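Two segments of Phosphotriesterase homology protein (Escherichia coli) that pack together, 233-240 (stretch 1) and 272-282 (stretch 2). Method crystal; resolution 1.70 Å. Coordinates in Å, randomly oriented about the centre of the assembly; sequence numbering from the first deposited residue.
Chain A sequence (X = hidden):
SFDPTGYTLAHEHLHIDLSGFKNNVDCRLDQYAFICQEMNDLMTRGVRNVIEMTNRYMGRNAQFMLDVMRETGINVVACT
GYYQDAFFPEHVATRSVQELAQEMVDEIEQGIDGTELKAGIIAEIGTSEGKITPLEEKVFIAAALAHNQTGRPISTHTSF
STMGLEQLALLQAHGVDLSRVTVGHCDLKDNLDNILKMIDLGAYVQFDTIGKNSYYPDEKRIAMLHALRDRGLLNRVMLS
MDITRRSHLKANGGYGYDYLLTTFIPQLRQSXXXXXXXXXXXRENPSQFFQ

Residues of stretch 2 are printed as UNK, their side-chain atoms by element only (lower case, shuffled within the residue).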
ATOM      1  N   LEU A 233      20.798   1.877   0.681  1.00 10.34           N
ATOM      2  CA  LEU A 233      19.605   1.305   0.043  1.00 11.38           C
ATOM      3  C   LEU A 233      18.284   2.080   0.218  1.00 11.15           C
ATOM      4  O   LEU A 233      17.220   1.592  -0.174  1.00  9.83           O
ATOM      5  CB  LEU A 233      19.432  -0.158   0.504  1.00  9.91           C
ATOM      6  CG  LEU A 233      20.645  -1.084   0.325  1.00 10.17           C
ATOM      7  CD1 LEU A 233      20.425  -2.411   1.000  1.00 10.28           C
ATOM      8  CD2 LEU A 233      20.973  -1.275  -1.150  1.00 11.68           C
ATOM      9  N   LEU A 234      18.341   3.293   0.767  1.00 11.07           N
ATOM     10  CA  LEU A 234      17.123   4.081   0.971  1.00 10.39           C
ATOM     11  C   LEU A 234      16.324   4.416  -0.283  1.00  9.46           C
ATOM     12  O   LEU A 234      15.133   4.717  -0.190  1.00  7.89           O
ATOM     13  CB  LEU A 234      17.405   5.371   1.750  1.00  9.69           C
ATOM     14  CG  LEU A 234      17.889   5.260   3.201  1.00 10.39           C
ATOM     15  CD1 LEU A 234      17.959   6.671   3.790  1.00 10.00           C
ATOM     16  CD2 LEU A 234      16.942   4.410   4.028  1.00  8.61           C
ATOM     17  N   ASN A 235      16.956   4.371  -1.454  1.00  9.32           N
ATOM     18  CA  ASN A 235      16.223   4.674  -2.686  1.00 11.58           C
ATOM     19  C   ASN A 235      15.248   3.553  -3.103  1.00 10.32           C
ATOM     20  O   ASN A 235      14.608   3.651  -4.150  1.00 12.67           O
ATOM     21  CB  ASN A 235      17.178   5.019  -3.845  1.00 14.46           C
ATOM     22  CG  ASN A 235      18.090   3.860  -4.231  1.00 18.95           C
ATOM     23  OD1 ASN A 235      18.277   2.894  -3.475  1.00 21.75           O
ATOM     24  ND2 ASN A 235      18.690   3.967  -5.416  1.00 24.20           N
ATOM     25  N   ARG A 236      15.138   2.504  -2.287  1.00  9.04           N
ATOM     26  CA  ARG A 236      14.217   1.395  -2.577  1.00 10.78           C
ATOM     27  C   ARG A 236      13.180   1.181  -1.469  1.00 10.87           C
ATOM     28  O   ARG A 236      12.384   0.241  -1.532  1.00  8.17           O
ATOM     29  CB  ARG A 236      14.989   0.089  -2.822  1.00 12.40           C
ATOM     30  CG  ARG A 236      15.682   0.021  -4.177  1.00 13.79           C
ATOM     31  CD  ARG A 236      14.692   0.237  -5.309  1.00 15.43           C
ATOM     32  NE  ARG A 236      15.363   0.206  -6.606  1.00 21.61           N
ATOM     33  CZ  ARG A 236      15.778   1.281  -7.276  1.00 24.55           C
ATOM     34  NH1 ARG A 236      15.589   2.505  -6.794  1.00 24.33           N
ATOM     35  NH2 ARG A 236      16.453   1.126  -8.409  1.00 26.17           N
ATOM     36  N   VAL A 237      13.163   2.091  -0.491  1.00 10.73           N
ATOM     37  CA  VAL A 237      12.257   2.012   0.657  1.00  8.82           C
ATOM     38  C   VAL A 237      11.174   3.086   0.667  1.00  6.95           C
ATOM     39  O   VAL A 237      11.452   4.269   0.429  1.00  5.85           O
ATOM     40  CB  VAL A 237      13.048   2.116   1.998  1.00  9.14           C
ATOM     41  CG1 VAL A 237      12.099   2.039   3.193  1.00 10.97           C
ATOM     42  CG2 VAL A 237      14.072   1.026   2.094  1.00 10.36           C
ATOM     43  N   MET A 238       9.931   2.659   0.889  1.00  3.64           N
ATOM     44  CA  MET A 238       8.805   3.574   0.999  1.00  4.44           C
ATOM     45  C   MET A 238       8.103   3.318   2.345  1.00  5.97           C
ATOM     46  O   MET A 238       8.281   2.250   2.951  1.00  6.50           O
ATOM     47  CB  MET A 238       7.878   3.493  -0.208  1.00  7.02           C
ATOM     48  CG  MET A 238       8.578   3.986  -1.483  1.00  6.69           C
ATOM     49  SD  MET A 238       7.508   4.263  -2.887  1.00  9.64           S
ATOM     50  CE  MET A 238       7.118   2.573  -3.337  1.00 10.29           C
ATOM     51  N   LEU A 239       7.336   4.306   2.811  1.00  5.26           N
ATOM     52  CA  LEU A 239       6.700   4.246   4.132  1.00  5.75           C
ATOM     53  C   LEU A 239       5.212   4.540   4.173  1.00  4.95           C
ATOM     54  O   LEU A 239       4.685   5.248   3.316  1.00  4.80           O
ATOM     55  CB  LEU A 239       7.390   5.273   5.058  1.00  7.32           C
ATOM     56  CG  LEU A 239       8.926   5.329   5.119  1.00  7.80           C
ATOM     57  CD1 LEU A 239       9.359   6.548   5.943  1.00  9.66           C
ATOM     58  CD2 LEU A 239       9.501   4.071   5.712  1.00  7.21           C
ATOM     59  N   SER A 240       4.556   4.023   5.222  1.00  4.82           N
ATOM     60  CA  SER A 240       3.129   4.249   5.455  1.00  6.13           C
ATOM     61  C   SER A 240       2.651   3.700   6.816  1.00  4.31           C
ATOM     62  O   SER A 240       3.432   3.106   7.563  1.00  5.53           O
ATOM     63  CB  SER A 240       2.276   3.674   4.311  1.00  2.59           C
ATOM     64  OG  SER A 240       1.483   4.699   3.721  1.00  3.80           O
ATOM     65  N   UNK A 272      19.237   9.643  14.117  1.00 10.81           N
ATOM     66  CA  UNK A 272      20.320   9.912  13.176  1.00 13.36           C
ATOM     67  C   UNK A 272      20.042  10.199  11.704  1.00 12.01           C
ATOM     68  O   UNK A 272      20.958  10.599  10.986  1.00 15.09           O
ATOM     69  N   UNK A 273      18.813   9.998  11.239  1.00 13.11           N
ATOM     70  CA  UNK A 273      18.480  10.245   9.832  1.00 10.50           C
ATOM     71  C   UNK A 273      18.398  11.731   9.516  1.00  9.52           C
ATOM     72  O   UNK A 273      17.754  12.490  10.241  1.00  8.32           O
ATOM     73  c   UNK A 273      17.123   9.622   9.470  1.00 12.29           C
ATOM     74  c   UNK A 273      16.512   7.815   7.824  1.00 13.61           C
ATOM     75  c   UNK A 273      17.144   5.499   8.140  1.00 10.83           C
ATOM     76  c   UNK A 273      17.187   8.191   8.990  1.00 11.92           C
ATOM     77  c   UNK A 273      16.487   6.477   7.396  1.00 11.13           C
ATOM     78  c   UNK A 273      17.826   5.863   9.307  1.00 14.72           C
ATOM     79  c   UNK A 273      17.845   7.212   9.722  1.00 11.79           C
ATOM     80  N   UNK A 274      18.998  12.135   8.398  1.00  8.91           N
ATOM     81  CA  UNK A 274      18.951  13.527   7.956  1.00  7.09           C
ATOM     82  C   UNK A 274      17.592  13.733   7.310  1.00  7.21           C
ATOM     83  O   UNK A 274      16.901  12.756   6.982  1.00  7.70           O
ATOM     84  o   UNK A 274      19.785  13.231   5.657  1.00  7.57           O
ATOM     85  c   UNK A 274      20.061  13.818   6.926  1.00  6.75           C
ATOM     86  N   UNK A 275      17.189  14.984   7.138  1.00  6.49           N
ATOM     87  CA  UNK A 275      15.907  15.263   6.510  1.00  7.22           C
ATOM     88  C   UNK A 275      15.929  14.837   5.031  1.00  8.96           C
ATOM     89  O   UNK A 275      14.882  14.515   4.464  1.00 11.42           O
ATOM     90  c   UNK A 275      14.127  17.082   6.195  1.00  9.85           C
ATOM     91  n   UNK A 275      12.170  15.663   6.181  1.00 17.43           N
ATOM     92  c   UNK A 275      15.540  16.737   6.642  1.00  6.48           C
ATOM     93  c   UNK A 275      13.053  16.295   6.933  1.00 11.28           C
ATOM     94  o   UNK A 275      13.022  16.255   8.155  1.00 10.61           O
ATOM     95  N   UNK A 276      17.119  14.842   4.430  1.00  8.34           N
ATOM     96  CA  UNK A 276      17.295  14.430   3.035  1.00  8.90           C
ATOM     97  C   UNK A 276      17.017  12.928   2.946  1.00  9.00           C
ATOM     98  O   UNK A 276      16.389  12.480   1.993  1.00  8.78           O
ATOM     99  c   UNK A 276      18.713  14.726   2.566  1.00 10.66           C
ATOM    100  N   UNK A 277      17.526  12.162   3.915  1.00  9.31           N
ATOM    101  CA  UNK A 277      17.302  10.706   3.981  1.00 11.36           C
ATOM    102  C   UNK A 277      15.784  10.463   4.032  1.00 11.81           C
ATOM    103  O   UNK A 277      15.251   9.593   3.339  1.00 10.54           O
ATOM    104  o   UNK A 277      20.049   9.892   4.180  1.00 10.49           O
ATOM    105  c   UNK A 277      17.902  10.089   5.257  1.00 11.75           C
ATOM    106  o   UNK A 277      19.998  10.072   6.366  1.00 14.21           O
ATOM    107  c   UNK A 277      19.424  10.021   5.254  1.00 14.13           C
ATOM    108  N   UNK A 278      15.101  11.227   4.882  1.00 10.40           N
ATOM    109  CA  UNK A 278      13.654  11.118   5.031  1.00  9.89           C
ATOM    110  C   UNK A 278      12.948  11.435   3.708  1.00 11.65           C
ATOM    111  O   UNK A 278      12.070  10.690   3.270  1.00  9.64           O
ATOM    112  c   UNK A 278      13.681  11.701   7.507  1.00  8.54           C
ATOM    113  c   UNK A 278      11.592  12.131   6.151  1.00 10.79           C
ATOM    114  c   UNK A 278      13.129  12.094   6.137  1.00  9.46           C
ATOM    115  N   UNK A 279      13.366  12.521   3.055  1.00 10.43           N
ATOM    116  CA  UNK A 279      12.748  12.947   1.797  1.00  9.95           C
ATOM    117  C   UNK A 279      12.934  11.952   0.648  1.00  8.18           C
ATOM    118  O   UNK A 279      12.118  11.908  -0.265  1.00  6.58           O
ATOM    119  c   UNK A 279      13.198  14.371   1.408  1.00 11.14           C
ATOM    120  c   UNK A 279      12.651  15.449   2.364  1.00 13.66           C
ATOM    121  o   UNK A 279      12.997  16.641   2.198  1.00 14.27           O
ATOM    122  o   UNK A 279      11.859  15.110   3.271  1.00 12.53           O
ATOM    123  N   UNK A 280      13.988  11.146   0.709  1.00  9.68           N
ATOM    124  CA  UNK A 280      14.211  10.134  -0.321  1.00 11.75           C
ATOM    125  C   UNK A 280      13.051   9.124  -0.237  1.00 13.71           C
ATOM    126  O   UNK A 280      12.411   8.807  -1.250  1.00 13.24           O
ATOM    127  c   UNK A 280      16.702  10.315  -0.532  1.00 11.24           C
ATOM    128  c   UNK A 280      15.559   9.403  -0.127  1.00 11.08           C
ATOM    129  c   UNK A 280      15.614   8.135  -0.971  1.00 12.55           C
ATOM    130  N   UNK A 281      12.741   8.679   0.983  1.00 11.01           N
ATOM    131  CA  UNK A 281      11.668   7.705   1.178  1.00 10.35           C
ATOM    132  C   UNK A 281      10.269   8.275   0.984  1.00  9.55           C
ATOM    133  O   UNK A 281       9.440   7.657   0.310  1.00  9.55           O
ATOM    134  c   UNK A 281      13.687   7.082   5.434  1.00  9.56           C
ATOM    135  s   UNK A 281      13.242   5.631   4.472  1.00 10.83           S
ATOM    136  c   UNK A 281      11.783   7.040   2.554  1.00  7.43           C
ATOM    137  c   UNK A 281      13.117   6.332   2.806  1.00  7.88           C
ATOM    138  N   UNK A 282      10.014   9.470   1.519  1.00  5.99           N
ATOM    139  CA  UNK A 282       8.692  10.091   1.425  1.00  6.77           C
ATOM    140  C   UNK A 282       8.327  10.873   0.169  1.00  8.28           C
ATOM    141  O   UNK A 282       7.147  11.006  -0.148  1.00  8.78           O
ATOM    142  c   UNK A 282       8.424  10.975   2.653  1.00  9.08           C
ATOM    143  c   UNK A 282       7.985  11.365   5.083  1.00 11.92           C
ATOM    144  c   UNK A 282       7.057   9.311   3.946  1.00 12.01           C
ATOM    145  c   UNK A 282       8.237  10.289   4.009  1.00 11.51           C
TER
HETATM  146  O   HOH W   1       6.833   6.647   1.074  1.00 11.14           O

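Position 272 has no side-chain atoms, so it is Gly272. Its phi of 129° closes a Schellman motif after the preceding helix; at these backbone angles a CB would be jammed against the carbonyl oxygen of the residue before, which by itself calls for glycine.

Position 273 carries one carbon and then a ring of six carbons, without a hydroxyl oxygen: Phe273. Its CE2 lies 3.9 Å from CD1 of Leu234, which approaches the ring obliquely. A buried aromatic ring suits this place beside a leucine.

At position 274 one carbon bears one oxygen, and nothing of stretch 1 is near. This is Ser274, the N-cap of the helix that follows. The short side chain lets OG accept from the backbone N of position 277 at 3.0 Å, satisfying an amide that the first turn leaves without a helical partner.

Position 275 has three carbons in a row, the third carrying an oxygen and a nitrogen, which identifies Gln275. It is out of reach of stretch 1, and its NE2 donates along the helix to a side-chain oxygen of position 279, 3.0 Å away. Position 276 shows a single carbon, hence Ala276, a good helix former on an exposed surface.

Two carbons, the second with two oxygens, mark position 277 as Asp277. Its OD2 accepts from Ser274 N at 3.1 Å, so side chain and backbone exchange bonds in both directions across the helix start. Its CB also touches stretch 1, 3.7 Å from Leu234 CD1.

Position 278, one carbon bearing two more, is Val278; it points away from stretch 1 yet is buried, as its apolar branches allow. Position 279 again has two carbons and two oxygens. Asp279 fits, since its OD1 receives the bond from Gln275 NE2.

The same three-carbon fork recurs at position 280, this time directed toward stretch 1: Val280. Its CG1 sits 3.5 Å from Leu234 O and 3.9 Å from Asn235 CA, a compact branch set against the backbone of the 3-10 segment.

Position 281 is an unbranched chain of two carbons, a sulfur and a carbon: Met281. The long, flexible chain places SD 3.9 Å from Leu234 CD2 and 4.0 Å from Val237 CG1, while its CB is 4.2 Å from Leu239 CD1. Position 282 has four carbons forked at the second, Leu282; CB points sideways, but the end comes nearer and CD2 meets Leu239 CD1 at 4.1 Å.

The helix thus crosses the strand almost perpendicularly, at 84°, with the axes 7.3 Å apart at closest approach. Apolar packing dominates, centred on Leu234 and Met281, and no direct hydrogen bond joins the stretches. The backbones come close at Met281, whose CA makes a CA-H...O contact with Val237 O at 3.5 Å. Nearby, water 1 accepts from Leu239 N at 3.0 Å and lies 2.9 Å from Met281 O, to which it can donate, linking the edge of the strand to the helix.

Stretch 2 (272-282) GFSQADVDVML
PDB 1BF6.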